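Local coordinates for exoribonuclease II, mitochondrial (PDB 6F3H), which degrades RNA from the 3' end as the exoribonuclease of the mitochondrial RNA degradosome mtEXO, a magnesium-binding enzyme with an RNB domain, at residues G338-L341 with V342-P346; F353-N357 with W358-I362; L549-L552 with H553-T557; L128-S131 with F132-T136; Q373-Y376 with D377-P381. The protein carries 1 engineered substitution. One frame throughout, in Å; residues are numbered along the deposited sequence.

Contact 1. Residues G338-L341 with V342-P346; sequences GKLL and VEISP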
loop_
_atom_site.group_PDB
_atom_site.type_symbol
_atom_site.label_atom_id
_atom_site.label_comp_id
_atom_site.label_asym_id
_atom_site.label_seq_id
_atom_site.Cartn_x
_atom_site.Cartn_y
_atom_site.Cartn_z
ATOM N N GLY A 338 3.799 13.106 21.435
ATOM C CA GLY A 338 3.586 14.246 20.565
ATOM C C GLY A 338 3.269 15.499 21.347
ATOM O O GLY A 338 3.905 16.533 21.150
ATOM N N LYS A 339 2.297 15.414 22.263
ATOM C CA LYS A 339 1.954 16.567 23.089
ATOM C C LYS A 339 3.177 17.125 23.778
ATOM O O LYS A 339 3.426 18.333 23.747
ATOM C CB LYS A 339 0.933 16.184 24.154
ATOM C CG LYS A 339 -0.386 15.683 23.625
ATOM C CD LYS A 339 -1.430 15.727 24.723
ATOM C CE LYS A 339 -1.278 17.008 25.539
ATOM N NZ LYS A 339 -2.503 17.356 26.313
ATOM N N LEU A 340 3.986 16.254 24.350
ATOM C CA LEU A 340 5.144 16.749 25.063
ATOM C C LEU A 340 6.138 17.355 24.104
ATOM O O LEU A 340 6.599 18.478 24.291
ATOM C CB LEU A 340 5.799 15.622 25.822
ATOM C CG LEU A 340 6.998 16.212 26.529
ATOM C CD1 LEU A 340 6.520 17.216 27.537
ATOM C CD2 LEU A 340 7.786 15.146 27.208
ATOM N N LEU A 341 6.477 16.611 23.069
ATOM C CA LEU A 341 7.445 17.082 22.102
ATOM C C LEU A 341 7.006 18.412 21.521
ATOM O O LEU A 341 7.815 19.329 21.358
ATOM C CB LEU A 341 7.597 16.037 21.018
ATOM C CG LEU A 341 8.661 16.343 20.001
ATOM C CD1 LEU A 341 9.897 16.917 20.630
ATOM C CD2 LEU A 341 8.956 15.080 19.328
ATOM N N VAL A 342 5.717 18.542 21.231
ATOM C CA VAL A 342 5.196 19.827 20.796
ATOM C C VAL A 342 5.469 20.873 21.858
ATOM O O VAL A 342 5.869 22.001 21.565
ATOM C CB VAL A 342 3.686 19.714 20.516
ATOM C CG1 VAL A 342 3.000 21.056 20.703
ATOM C CG2 VAL A 342 3.423 19.155 19.133
ATOM N N GLU A 343 5.305 20.496 23.107
ATOM C CA GLU A 343 5.395 21.467 24.176
ATOM C C GLU A 343 6.813 21.976 24.363
ATOM O O GLU A 343 7.013 23.078 24.872
ATOM C CB GLU A 343 4.871 20.832 25.445
ATOM C CG GLU A 343 4.773 21.770 26.560
ATOM C CD GLU A 343 4.094 21.136 27.734
ATOM O OE1 GLU A 343 3.108 20.401 27.507
ATOM O OE2 GLU A 343 4.550 21.358 28.877
ATOM N N ILE A 344 7.806 21.193 23.979
ATOM C CA ILE A 344 9.194 21.538 24.227
ATOM C C ILE A 344 9.936 21.878 22.938
ATOM O O ILE A 344 11.164 21.846 22.919
ATOM C CB ILE A 344 9.894 20.403 24.968
ATOM C CG1 ILE A 344 9.761 19.147 24.115
ATOM C CG2 ILE A 344 9.260 20.218 26.325
ATOM C CD1 ILE A 344 10.757 18.095 24.435
ATOM N N SER A 345 9.221 22.254 21.884
ATOM C CA SER A 345 9.775 22.586 20.579
ATOM C C SER A 345 9.185 23.908 20.111
ATOM O O SER A 345 8.110 24.313 20.571
ATOM C CB SER A 345 9.479 21.487 19.543
ATOM O OG SER A 345 9.868 20.201 19.993
ATOM N N PRO A 346 9.872 24.628 19.219
ATOM C CA PRO A 346 9.466 26.011 18.962
ATOM C C PRO A 346 8.133 26.030 18.243
ATOM O O PRO A 346 7.814 25.128 17.464
ATOM C CB PRO A 346 10.586 26.560 18.069
ATOM C CG PRO A 346 11.691 25.571 18.143
ATOM C CD PRO A 346 11.043 24.251 18.407
#

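Contact 2. Residues F353-N357 with W358-I362; sequences FILGN and WDLNI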
loop_
_atom_site.group_PDB
_atom_site.type_symbol
_atom_site.label_atom_id
_atom_site.label_comp_id
_atom_site.label_asym_id
_atom_site.label_seq_id
_atom_site.Cartn_x
_atom_site.Cartn_y
_atom_site.Cartn_z
ATOM N N PHE A 353 3.755 14.137 12.995
ATOM C CA PHE A 353 5.007 13.470 13.277
ATOM C C PHE A 353 5.158 12.165 12.529
ATOM O O PHE A 353 6.277 11.672 12.401
ATOM C CB PHE A 353 5.107 13.178 14.765
ATOM C CG PHE A 353 5.207 14.392 15.613
ATOM C CD1 PHE A 353 6.377 15.120 15.658
ATOM C CD2 PHE A 353 4.130 14.804 16.366
ATOM C CE1 PHE A 353 6.475 16.233 16.432
ATOM C CE2 PHE A 353 4.224 15.915 17.146
ATOM C CZ PHE A 353 5.405 16.630 17.179
ATOM N N ILE A 354 4.051 11.583 12.076
ATOM C CA ILE A 354 4.083 10.424 11.202
ATOM C C ILE A 354 5.039 10.676 10.059
ATOM O O ILE A 354 5.662 9.750 9.524
ATOM C CB ILE A 354 2.658 10.153 10.699
ATOM C CG1 ILE A 354 1.708 10.077 11.894
ATOM C CG2 ILE A 354 2.605 8.893 9.874
ATOM C CD1 ILE A 354 0.259 10.022 11.502
ATOM N N LEU A 355 5.189 11.933 9.679
ATOM C CA LEU A 355 6.082 12.266 8.591
ATOM C C LEU A 355 7.521 11.942 8.926
ATOM O O LEU A 355 8.351 11.840 8.024
ATOM C CB LEU A 355 5.932 13.746 8.268
ATOM C CG LEU A 355 4.434 14.041 8.165
ATOM C CD1 LEU A 355 4.168 15.504 7.903
ATOM C CD2 LEU A 355 3.823 13.172 7.072
ATOM N N GLY A 356 7.837 11.775 10.192
ATOM C CA GLY A 356 9.155 11.342 10.582
ATOM C C GLY A 356 9.424 9.865 10.420
ATOM O O GLY A 356 10.537 9.416 10.704
ATOM N N ASN A 357 8.439 9.081 9.996
ATOM C CA ASN A 357 8.602 7.643 10.038
ATOM C C ASN A 357 9.614 7.191 8.985
ATOM O O ASN A 357 9.585 7.642 7.833
ATOM C CB ASN A 357 7.244 6.987 9.853
ATOM C CG ASN A 357 7.313 5.522 10.043
ATOM O OD1 ASN A 357 8.028 4.852 9.311
ATOM N ND2 ASN A 357 6.599 4.995 11.039
ATOM N N TRP A 358 10.491 6.260 9.385
ATOM C CA TRP A 358 11.608 5.871 8.531
ATOM C C TRP A 358 11.145 5.038 7.355
ATOM O O TRP A 358 11.748 5.089 6.281
ATOM C CB TRP A 358 12.649 5.084 9.329
ATOM C CG TRP A 358 13.317 5.877 10.419
ATOM C CD1 TRP A 358 13.523 7.218 10.437
ATOM C CD2 TRP A 358 13.868 5.376 11.648
ATOM N NE1 TRP A 358 14.164 7.594 11.598
ATOM C CE2 TRP A 358 14.384 6.478 12.358
ATOM C CE3 TRP A 358 13.969 4.103 12.219
ATOM C CZ2 TRP A 358 15.000 6.345 13.607
ATOM C CZ3 TRP A 358 14.573 3.974 13.460
ATOM C CH2 TRP A 358 15.085 5.086 14.139
ATOM N N ASP A 359 10.080 4.275 7.542
ATOM C CA ASP A 359 9.589 3.389 6.499
ATOM C C ASP A 359 8.759 4.164 5.483
ATOM O O ASP A 359 8.856 3.921 4.276
ATOM C CB ASP A 359 8.803 2.267 7.168
ATOM C CG ASP A 359 9.694 1.403 8.057
ATOM O OD1 ASP A 359 10.941 1.414 7.884
ATOM O OD2 ASP A 359 9.159 0.766 8.986
ATOM N N LEU A 360 7.965 5.127 5.959
ATOM C CA LEU A 360 7.342 6.084 5.060
ATOM C C LEU A 360 8.395 6.725 4.184
ATOM O O LEU A 360 8.199 6.892 2.977
ATOM C CB LEU A 360 6.629 7.147 5.871
ATOM C CG LEU A 360 5.919 8.193 5.041
ATOM C CD1 LEU A 360 4.930 7.490 4.142
ATOM C CD2 LEU A 360 5.222 9.174 5.967
ATOM N N ASN A 361 9.551 7.014 4.764
ATOM C CA ASN A 361 10.756 7.286 4.000
ATOM C C ASN A 361 10.633 8.538 3.132
ATOM O O ASN A 361 11.054 8.558 1.976
ATOM C CB ASN A 361 11.109 6.075 3.146
ATOM C CG ASN A 361 12.496 6.137 2.613
ATOM O OD1 ASN A 361 13.269 7.035 2.963
ATOM N ND2 ASN A 361 12.823 5.218 1.724
ATOM N N ILE A 362 10.110 9.607 3.711
ATOM C CA ILE A 362 10.117 10.939 3.112
ATOM C C ILE A 362 11.531 11.487 3.226
ATOM O O ILE A 362 12.278 11.066 4.118
ATOM C CB ILE A 362 9.106 11.853 3.823
ATOM C CG1 ILE A 362 7.683 11.358 3.623
ATOM C CG2 ILE A 362 9.299 13.308 3.517
ATOM C CD1 ILE A 362 6.686 12.179 4.352
#

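Contact 3. Residues L549-L552 with H553-T557; sequences LELL and HTLAT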
loop_
_atom_site.group_PDB
_atom_site.type_symbol
_atom_site.label_atom_id
_atom_site.label_comp_id
_atom_site.label_asym_id
_atom_site.label_seq_id
_atom_site.Cartn_x
_atom_site.Cartn_y
_atom_site.Cartn_z
ATOM N N LEU A 549 -17.891 14.170 -25.875
ATOM C CA LEU A 549 -18.084 13.795 -24.483
ATOM C C LEU A 549 -19.383 13.028 -24.271
ATOM O O LEU A 549 -19.394 12.002 -23.585
ATOM C CB LEU A 549 -18.056 15.049 -23.624
ATOM C CG LEU A 549 -16.744 15.831 -23.699
ATOM C CD1 LEU A 549 -16.853 17.093 -22.897
ATOM C CD2 LEU A 549 -15.628 15.009 -23.130
ATOM N N GLU A 550 -20.504 13.530 -24.804
ATOM C CA GLU A 550 -21.752 12.805 -24.588
ATOM C C GLU A 550 -21.646 11.419 -25.170
ATOM O O GLU A 550 -22.135 10.441 -24.591
ATOM C CB GLU A 550 -22.938 13.545 -25.186
ATOM C CG GLU A 550 -22.957 15.012 -24.849
ATOM C CD GLU A 550 -24.106 15.741 -25.502
ATOM O OE1 GLU A 550 -24.842 15.102 -26.299
ATOM O OE2 GLU A 550 -24.277 16.948 -25.203
ATOM N N LEU A 551 -20.970 11.319 -26.300
ATOM C CA LEU A 551 -20.773 10.025 -26.906
ATOM C C LEU A 551 -19.933 9.146 -26.009
ATOM O O LEU A 551 -20.263 7.978 -25.792
ATOM C CB LEU A 551 -20.122 10.202 -28.266
ATOM C CG LEU A 551 -20.117 8.946 -29.114
ATOM C CD1 LEU A 551 -21.425 8.155 -29.000
ATOM C CD2 LEU A 551 -19.860 9.410 -30.518
ATOM N N LEU A 552 -18.855 9.700 -25.458
ATOM C CA LEU A 552 -17.997 8.925 -24.567
ATOM C C LEU A 552 -18.746 8.486 -23.324
ATOM O O LEU A 552 -18.607 7.343 -22.879
ATOM C CB LEU A 552 -16.774 9.744 -24.169
ATOM C CG LEU A 552 -15.676 9.857 -25.220
ATOM C CD1 LEU A 552 -14.617 10.851 -24.812
ATOM C CD2 LEU A 552 -15.043 8.488 -25.467
ATOM N N HIS A 553 -19.535 9.383 -22.744
ATOM C CA HIS A 553 -20.276 9.027 -21.546
ATOM C C HIS A 553 -21.284 7.923 -21.826
ATOM O O HIS A 553 -21.436 6.992 -21.027
ATOM C CB HIS A 553 -20.958 10.265 -20.975
ATOM C CG HIS A 553 -21.897 9.973 -19.848
ATOM N ND1 HIS A 553 -23.264 9.949 -20.007
ATOM C CD2 HIS A 553 -21.660 9.677 -18.547
ATOM C CE1 HIS A 553 -23.831 9.669 -18.849
ATOM N NE2 HIS A 553 -22.880 9.488 -17.947
ATOM N N THR A 554 -21.986 8.005 -22.953
ATOM C CA THR A 554 -22.958 6.963 -23.261
ATOM C C THR A 554 -22.271 5.629 -23.542
ATOM O O THR A 554 -22.837 4.565 -23.262
ATOM C CB THR A 554 -23.812 7.411 -24.432
ATOM O OG1 THR A 554 -22.936 7.894 -25.444
ATOM C CG2 THR A 554 -24.735 8.566 -23.998
ATOM N N LEU A 555 -21.041 5.667 -24.054
ATOM C CA LEU A 555 -20.291 4.436 -24.276
ATOM C C LEU A 555 -19.890 3.785 -22.967
ATOM O O LEU A 555 -20.013 2.566 -22.809
ATOM C CB LEU A 555 -19.059 4.724 -25.124
ATOM C CG LEU A 555 -19.339 4.966 -26.605
ATOM C CD1 LEU A 555 -18.145 5.581 -27.299
ATOM C CD2 LEU A 555 -19.664 3.627 -27.214
ATOM N N ALA A 556 -19.417 4.580 -22.011
ATOM C CA ALA A 556 -19.028 4.020 -20.723
ATOM C C ALA A 556 -20.204 3.340 -20.053
ATOM O O ALA A 556 -20.069 2.228 -19.537
ATOM C CB ALA A 556 -18.466 5.107 -19.814
ATOM N N THR A 557 -21.380 3.966 -20.093
ATOM C CA THR A 557 -22.528 3.371 -19.428
ATOM C C THR A 557 -22.742 1.947 -19.912
ATOM O O THR A 557 -22.959 1.034 -19.107
ATOM C CB THR A 557 -23.770 4.236 -19.678
ATOM O OG1 THR A 557 -23.584 5.523 -19.074
ATOM C CG2 THR A 557 -25.023 3.598 -19.088
#

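Contact 4. Residues L128-S131 with F132-T136; sequences LIVS and FTLAT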
loop_
_atom_site.group_PDB
_atom_site.type_symbol
_atom_site.label_atom_id
_atom_site.label_comp_id
_atom_site.label_asym_id
_atom_site.label_seq_id
_atom_site.Cartn_x
_atom_site.Cartn_y
_atom_site.Cartn_z
ATOM N N LEU A 128 -3.896 -35.627 15.963
ATOM C CA LEU A 128 -2.520 -36.094 16.129
ATOM C C LEU A 128 -1.609 -35.595 15.022
ATOM O O LEU A 128 -0.508 -35.104 15.288
ATOM C CB LEU A 128 -2.489 -37.614 16.146
ATOM C CG LEU A 128 -2.878 -38.248 17.470
ATOM C CD1 LEU A 128 -2.885 -39.772 17.358
ATOM C CD2 LEU A 128 -1.925 -37.761 18.547
ATOM N N ILE A 129 -2.060 -35.671 13.775
ATOM C CA ILE A 129 -1.173 -35.257 12.700
ATOM C C ILE A 129 -1.044 -33.753 12.706
ATOM O O ILE A 129 0.034 -33.215 12.425
ATOM C CB ILE A 129 -1.638 -35.815 11.351
ATOM C CG1 ILE A 129 -2.107 -37.259 11.547
ATOM C CG2 ILE A 129 -0.513 -35.750 10.345
ATOM C CD1 ILE A 129 -2.372 -38.007 10.259
ATOM N N VAL A 130 -2.116 -33.044 13.054
ATOM C CA VAL A 130 -2.004 -31.599 13.157
ATOM C C VAL A 130 -0.933 -31.244 14.185
ATOM O O VAL A 130 -0.034 -30.433 13.927
ATOM C CB VAL A 130 -3.368 -31.006 13.546
ATOM C CG1 VAL A 130 -3.219 -29.575 14.059
ATOM C CG2 VAL A 130 -4.349 -31.117 12.396
ATOM N N SER A 131 -0.977 -31.889 15.345
ATOM C CA SER A 131 -0.099 -31.475 16.432
ATOM C C SER A 131 1.342 -31.853 16.134
ATOM O O SER A 131 2.260 -31.049 16.325
ATOM C CB SER A 131 -0.559 -32.094 17.744
ATOM O OG SER A 131 -1.963 -31.968 17.879
ATOM N N PHE A 132 1.556 -33.093 15.696
ATOM C CA PHE A 132 2.911 -33.564 15.453
ATOM C C PHE A 132 3.580 -32.757 14.350
ATOM O O PHE A 132 4.776 -32.450 14.420
ATOM C CB PHE A 132 2.912 -35.053 15.125
ATOM C CG PHE A 132 4.285 -35.623 15.078
ATOM C CD1 PHE A 132 5.088 -35.585 16.212
ATOM C CD2 PHE A 132 4.808 -36.125 13.908
ATOM C CE1 PHE A 132 6.375 -36.052 16.183
ATOM C CE2 PHE A 132 6.104 -36.613 13.872
ATOM C CZ PHE A 132 6.881 -36.574 15.013
ATOM N N THR A 133 2.826 -32.423 13.312
ATOM C CA THR A 133 3.327 -31.530 12.275
ATOM C C THR A 133 3.840 -30.223 12.853
ATOM O O THR A 133 4.997 -29.842 12.628
ATOM C CB THR A 133 2.221 -31.245 11.302
ATOM O OG1 THR A 133 1.571 -32.480 11.003
ATOM C CG2 THR A 133 2.817 -30.665 10.098
ATOM N N LEU A 134 2.970 -29.504 13.573
ATOM C CA LEU A 134 3.363 -28.213 14.120
ATOM C C LEU A 134 4.569 -28.372 15.010
ATOM O O LEU A 134 5.495 -27.559 14.963
ATOM C CB LEU A 134 2.199 -27.562 14.864
ATOM C CG LEU A 134 0.977 -27.427 13.948
ATOM C CD1 LEU A 134 -0.332 -27.142 14.664
ATOM C CD2 LEU A 134 1.302 -26.281 13.045
ATOM N N ALA A 135 4.603 -29.450 15.783
ATOM C CA ALA A 135 5.746 -29.671 16.652
ATOM C C ALA A 135 7.029 -29.849 15.846
ATOM O O ALA A 135 8.058 -29.237 16.166
ATOM C CB ALA A 135 5.491 -30.886 17.537
ATOM N N THR A 136 6.974 -30.640 14.768
ATOM C CA THR A 136 8.181 -30.924 14.000
ATOM C C THR A 136 8.743 -29.644 13.418
ATOM O O THR A 136 9.929 -29.335 13.578
ATOM C CB THR A 136 7.875 -31.941 12.901
ATOM O OG1 THR A 136 6.998 -32.945 13.422
ATOM C CG2 THR A 136 9.135 -32.596 12.410
#

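Contact 5. Residues Q373-Y376 with D377-P381; sequences QKLY and DTAMP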
loop_
_atom_site.group_PDB
_atom_site.type_symbol
_atom_site.label_atom_id
_atom_site.label_comp_id
_atom_site.label_asym_id
_atom_site.label_seq_id
_atom_site.Cartn_x
_atom_site.Cartn_y
_atom_site.Cartn_z
ATOM N N GLN A 373 17.341 13.114 -3.630
ATOM C CA GLN A 373 16.658 14.310 -4.104
ATOM C C GLN A 373 17.646 15.396 -4.494
ATOM O O GLN A 373 17.305 16.271 -5.292
ATOM C CB GLN A 373 15.695 14.850 -3.044
ATOM C CG GLN A 373 14.697 15.868 -3.596
ATOM C CD GLN A 373 13.454 15.200 -4.206
ATOM O OE1 GLN A 373 13.458 14.001 -4.483
ATOM N NE2 GLN A 373 12.392 15.981 -4.420
ATOM N N LYS A 374 18.877 15.326 -3.986
ATOM C CA LYS A 374 19.935 16.170 -4.528
ATOM C C LYS A 374 20.215 15.836 -5.991
ATOM O O LYS A 374 20.607 16.711 -6.764
ATOM C CB LYS A 374 21.195 16.026 -3.677
ATOM C CG LYS A 374 21.069 16.617 -2.271
ATOM C CD LYS A 374 22.391 17.214 -1.756
ATOM C CE LYS A 374 22.993 18.239 -2.728
ATOM N NZ LYS A 374 23.952 19.174 -2.050
ATOM N N LEU A 375 20.020 14.582 -6.384
ATOM C CA LEU A 375 20.081 14.228 -7.797
ATOM C C LEU A 375 18.837 14.698 -8.534
ATOM O O LEU A 375 18.927 15.286 -9.615
ATOM C CB LEU A 375 20.235 12.712 -7.929
ATOM C CG LEU A 375 20.344 11.970 -9.260
ATOM C CD1 LEU A 375 20.646 10.504 -9.017
ATOM C CD2 LEU A 375 19.045 12.030 -9.977
ATOM N N TYR A 376 17.663 14.401 -7.978
ATOM C CA TYR A 376 16.408 14.717 -8.644
ATOM C C TYR A 376 16.281 16.197 -8.930
ATOM O O TYR A 376 15.738 16.595 -9.966
ATOM C CB TYR A 376 15.233 14.290 -7.779
ATOM C CG TYR A 376 14.691 12.934 -8.113
ATOM C CD1 TYR A 376 15.511 11.937 -8.591
ATOM C CD2 TYR A 376 13.336 12.670 -7.986
ATOM C CE1 TYR A 376 15.003 10.696 -8.894
ATOM C CE2 TYR A 376 12.812 11.447 -8.307
ATOM C CZ TYR A 376 13.642 10.454 -8.761
ATOM O OH TYR A 376 13.097 9.214 -9.071
ATOM N N ASP A 377 16.751 17.029 -8.013
ATOM C CA ASP A 377 16.629 18.464 -8.210
ATOM C C ASP A 377 17.442 18.933 -9.403
ATOM O O ASP A 377 17.039 19.874 -10.095
ATOM C CB ASP A 377 17.057 19.195 -6.946
ATOM C CG ASP A 377 16.084 18.987 -5.809
ATOM O OD1 ASP A 377 14.963 18.507 -6.091
ATOM O OD2 ASP A 377 16.441 19.278 -4.644
ATOM N N THR A 378 18.581 18.301 -9.666
ATOM C CA THR A 378 19.422 18.722 -10.774
ATOM C C THR A 378 19.390 17.749 -11.941
ATOM O O THR A 378 20.185 17.892 -12.873
ATOM C CB THR A 378 20.864 18.929 -10.315
ATOM O OG1 THR A 378 21.701 19.033 -11.472
ATOM C CG2 THR A 378 21.335 17.765 -9.457
ATOM N N ALA A 379 18.477 16.789 -11.939
ATOM C CA ALA A 379 18.417 15.837 -13.033
ATOM C C ALA A 379 17.572 16.420 -14.149
ATOM O O ALA A 379 16.635 17.187 -13.901
ATOM C CB ALA A 379 17.822 14.503 -12.582
HETATM N N MSE A 380 17.940 16.071 -15.384
HETATM C CA MSE A 380 17.245 16.512 -16.601
HETATM C C MSE A 380 17.285 15.404 -17.656
HETATM O O MSE A 380 18.318 14.759 -17.845
HETATM C CB MSE A 380 17.866 17.796 -17.164
HETATM C CG MSE A 380 17.774 19.000 -16.226
HETATM SE SE MSE A 380 16.033 19.841 -16.432
HETATM C CE MSE A 380 16.437 21.742 -16.133
ATOM N N PRO A 381 16.157 15.204 -18.364
ATOM C CA PRO A 381 15.979 14.010 -19.221
ATOM C C PRO A 381 16.574 14.156 -20.615
ATOM O O PRO A 381 15.920 13.896 -21.622
ATOM C CB PRO A 381 14.457 13.877 -19.270
ATOM C CG PRO A 381 13.970 15.296 -19.192
ATOM C CD PRO A 381 14.942 16.041 -18.316
#

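Contact 1. Residues G338-L341 with V342-P346
A first torsion of -52° sets Ser-345 OG beside its own backbone N, and from there the hydroxyl folds back on the preceding helical turn to donate a hydrogen bond to Leu-341 O (OG to O 2.6 Å). At Ile-344 the 58° torsion wedges CG1 between the backbone N and the carbonyl carbon, which carries CD1 to within 4.1 Å of Leu-341 CD1; these two side chains meet at about a right angle. The other branch of the isoleucine, CG2, lies 4.2 Å from Leu-340 CD1. Leu-341 O takes a second bond, from Ile-344 N at 3.2 Å, and the two donors arrive from opposite faces of the carbonyl plane, the amide standing far above it. This is the C-terminal end of helix 334-343. Val-342 N still makes a straight i to i+4 bond to Gly-338 O (2.7 Å, 168° at the hydrogen) and Glu-343 N bonds to Lys-339 O, but the bond from Ile-344 N to Leu-340 O is weak, and Ile-344 is the first residue to leave helical angles. Glu-343 runs out extended, its OE1 bonded to Tyr-327 OH; Lys-339 NZ, 6.5 Å from that OE1, does not touch it. Leu-340 and Ile-344 both pack on Leu-299 of helix 293-303, while Arg-296 of the same helix bonds to Ile-344 O.

Contact 2. Residues F353-N357 with W358-I362
Asn-361 N donates to Asn-357 O at 3.1 Å, closing a single turn in which residues 358-360 hold helical angles without the regular bonds and Asn-361 passes into the left-handed region. Ahead of it, residues 354-356 form a short 3-10 segment, with Asn-357 N bonded to Ile-354 O (2.9 Å). Asn-357 joins the two. Its CG lies anti to the backbone N (chi1 -173°), which swings the side-chain amide toward the N-H groups of Asp-359 and Leu-360, and OD1 accepts Asp-359 N at 2.8 Å, in the plane of the amide carbonyl. A weak, longer bond of 3.4 Å runs from Leu-360 N to the same OD1. With ND2 bonded to Ala-304 O as well, the rotation of the amide is fixed from both ends. Among the apolar groups, Leu-355 CD2 meets Ile-362 CD1 at 4.1 Å, the two side chains crossing obliquely, and Leu-360 CD2 lies 4.4 Å from Leu-355 CD2. Phe-745 of helix 725-761 packs against Asn-357 and Leu-360, and Asn-306 bonds to both Gly-356 O and Trp-358 N. An asparagine whose side-chain oxygen takes the amide two residues on, while its backbone oxygen takes the one four on, forms an Asx motif, which includes an Asx turn.

Contact 3. Residues L549-L552 with H553-T557
Helix 543-567 of the RNB domain supplies this contact, about two and a half regular alpha-helical turns whose exposed side carries threonines folded back on the backbone. Four successive i to i+4 bonds define it, from the straight His-553 N to Leu-549 O (2.8 Å, 165° at the hydrogen) to Ala-556 N with Leu-552 O (3.0 Å). Thr-554 has its OG1 between the backbone N and the carbonyl carbon (chi1 48°), and this turns the hydroxyl back toward two carbonyls of the preceding turn: OG1 stands 2.7 Å from Leu-551 O and 2.8 Å from Glu-550 O, with a single proton to offer between them. Glu-550 O is also the acceptor of Thr-554 N. One turn further, Thr-557 OG1 donates to His-553 O at 3.3 Å, from the face of that carbonyl opposite Thr-557 N, and the same hydroxyl lies 4.1 Å above the plane of the His-553 imidazole, offset to the rim. On the apolar side Leu-551 CG and Leu-555 CD1 approach to 4.3 Å. Glu-550 turns away to a salt bridge with Lys-547. Leu-551 and Leu-555 pack on Ile-414 and Leu-552 on Ile-412, all on strand 410-416, whose first residue, Asp-410, is a magnesium ligand; His-553 and Ala-556 lie against helix 603-625, touching Leu-606 and Glu-610 respectively.

Contact 4. Residues L128-S131 with F132-T136
Val-130 CG1 and Leu-134 CD1 touch at 3.8 Å, their side chains lying side by side and pointing the same way, one helical turn apart. The backbone beneath them holds that spacing: Leu-134 N bonds to Val-130 O at 3.2 Å and 173° at the hydrogen, with Phe-132 N to Leu-128 O and Ala-135 N to Ser-131 O (both 2.9 Å) running alongside. On another side of the helix the Phe-132 ring, its CG turned away from the backbone N (chi1 -171°), comes to lie beneath Thr-136. The OG1 of that threonine sits 3.7 Å above the plane, over the ring centre, and bonds to Phe-132 O, though the modelled length is too short to be trusted. Ser-131 OG likewise turns back along the helix, to Gln-127 O. Further out, Met-51 of strand 50-54 packs on both Val-130 and Leu-134, and Leu-49 adds to the cover of Leu-134, so this edge of helix 123-159 lies against the N-terminal beta sheet. With no charged residue among these nine, and apolar groups such as Phe-132 also on the side exposed in the isolated chain, attachment to Met-51 probably rests on apolar burial and dispersion, not on salt bridges.

Contact 5. Residues Q373-Y376 with D377-P381
Backbone bonds come first: Asp-377 N donates to Gln-373 O at 2.9 Å with 155° at the hydrogen, an i to i+4 bond in good order. After it the pattern slackens. Thr-378 N reaches Leu-375 O at 3.0 Å through a bent, weak bond, and Ala-379 N makes only a long, weak one to Tyr-376 O (3.4 Å); both span three residues instead of four. Among apolar groups, Leu-375 CD2 meets Ala-379 CB at 3.8 Å, the leucine being turned toward the C-terminal end of the helix by a CG that lies anti to its backbone N (chi1 -179°). The methyl of Thr-378 points back at the carbonyl of Lys-374. Polar side chains meet without bonding. Gln-373 bends at its second torsion and the Asp-377 carboxylate crosses it at about a right angle, OD1 coming 3.6 Å from Gln-373 CG, with the amide and carboxylate planes 79° apart. OD1 also lies 3.3 Å from Gln-373 O, where both atoms are acceptors. The glutamine spends its OE1 on Arg-457. Tyr-376 leaves from the same flank, its OH bonded to Met-470 O and Ser-454 OG, while Leu-375 and Ala-379 both rest on Val-450 of helix 449-456. Regular i to i+4 bonding that gives way to weak i to i+3 bonds, followed by a chain extended at Ala-379 and Met-380, is a common way for an alpha helix to end.

All five contacts are local, each made within nine or ten consecutive residues. Contacts 3 and 4 lie within long helices and keep regular i to i+4 bonding; contacts 1 and 5 end the successive helices 334-343 and 369-378, where weak or i+3 bonds appear, and contact 2 is a turn in the loop between those helices. Contacts 1, 2 and 3 are partly buried, whereas 4 and 5 are surface contacts. Contacts 1 and 2 alone touch, Phe-353 packing against Gly-338, Leu-341 and Val-342. Hydroxyl groups bond back to carbonyls in contacts 1, 3 and 4, a side-chain amide organises contact 2, and contact 3 lies closest to the magnesium site.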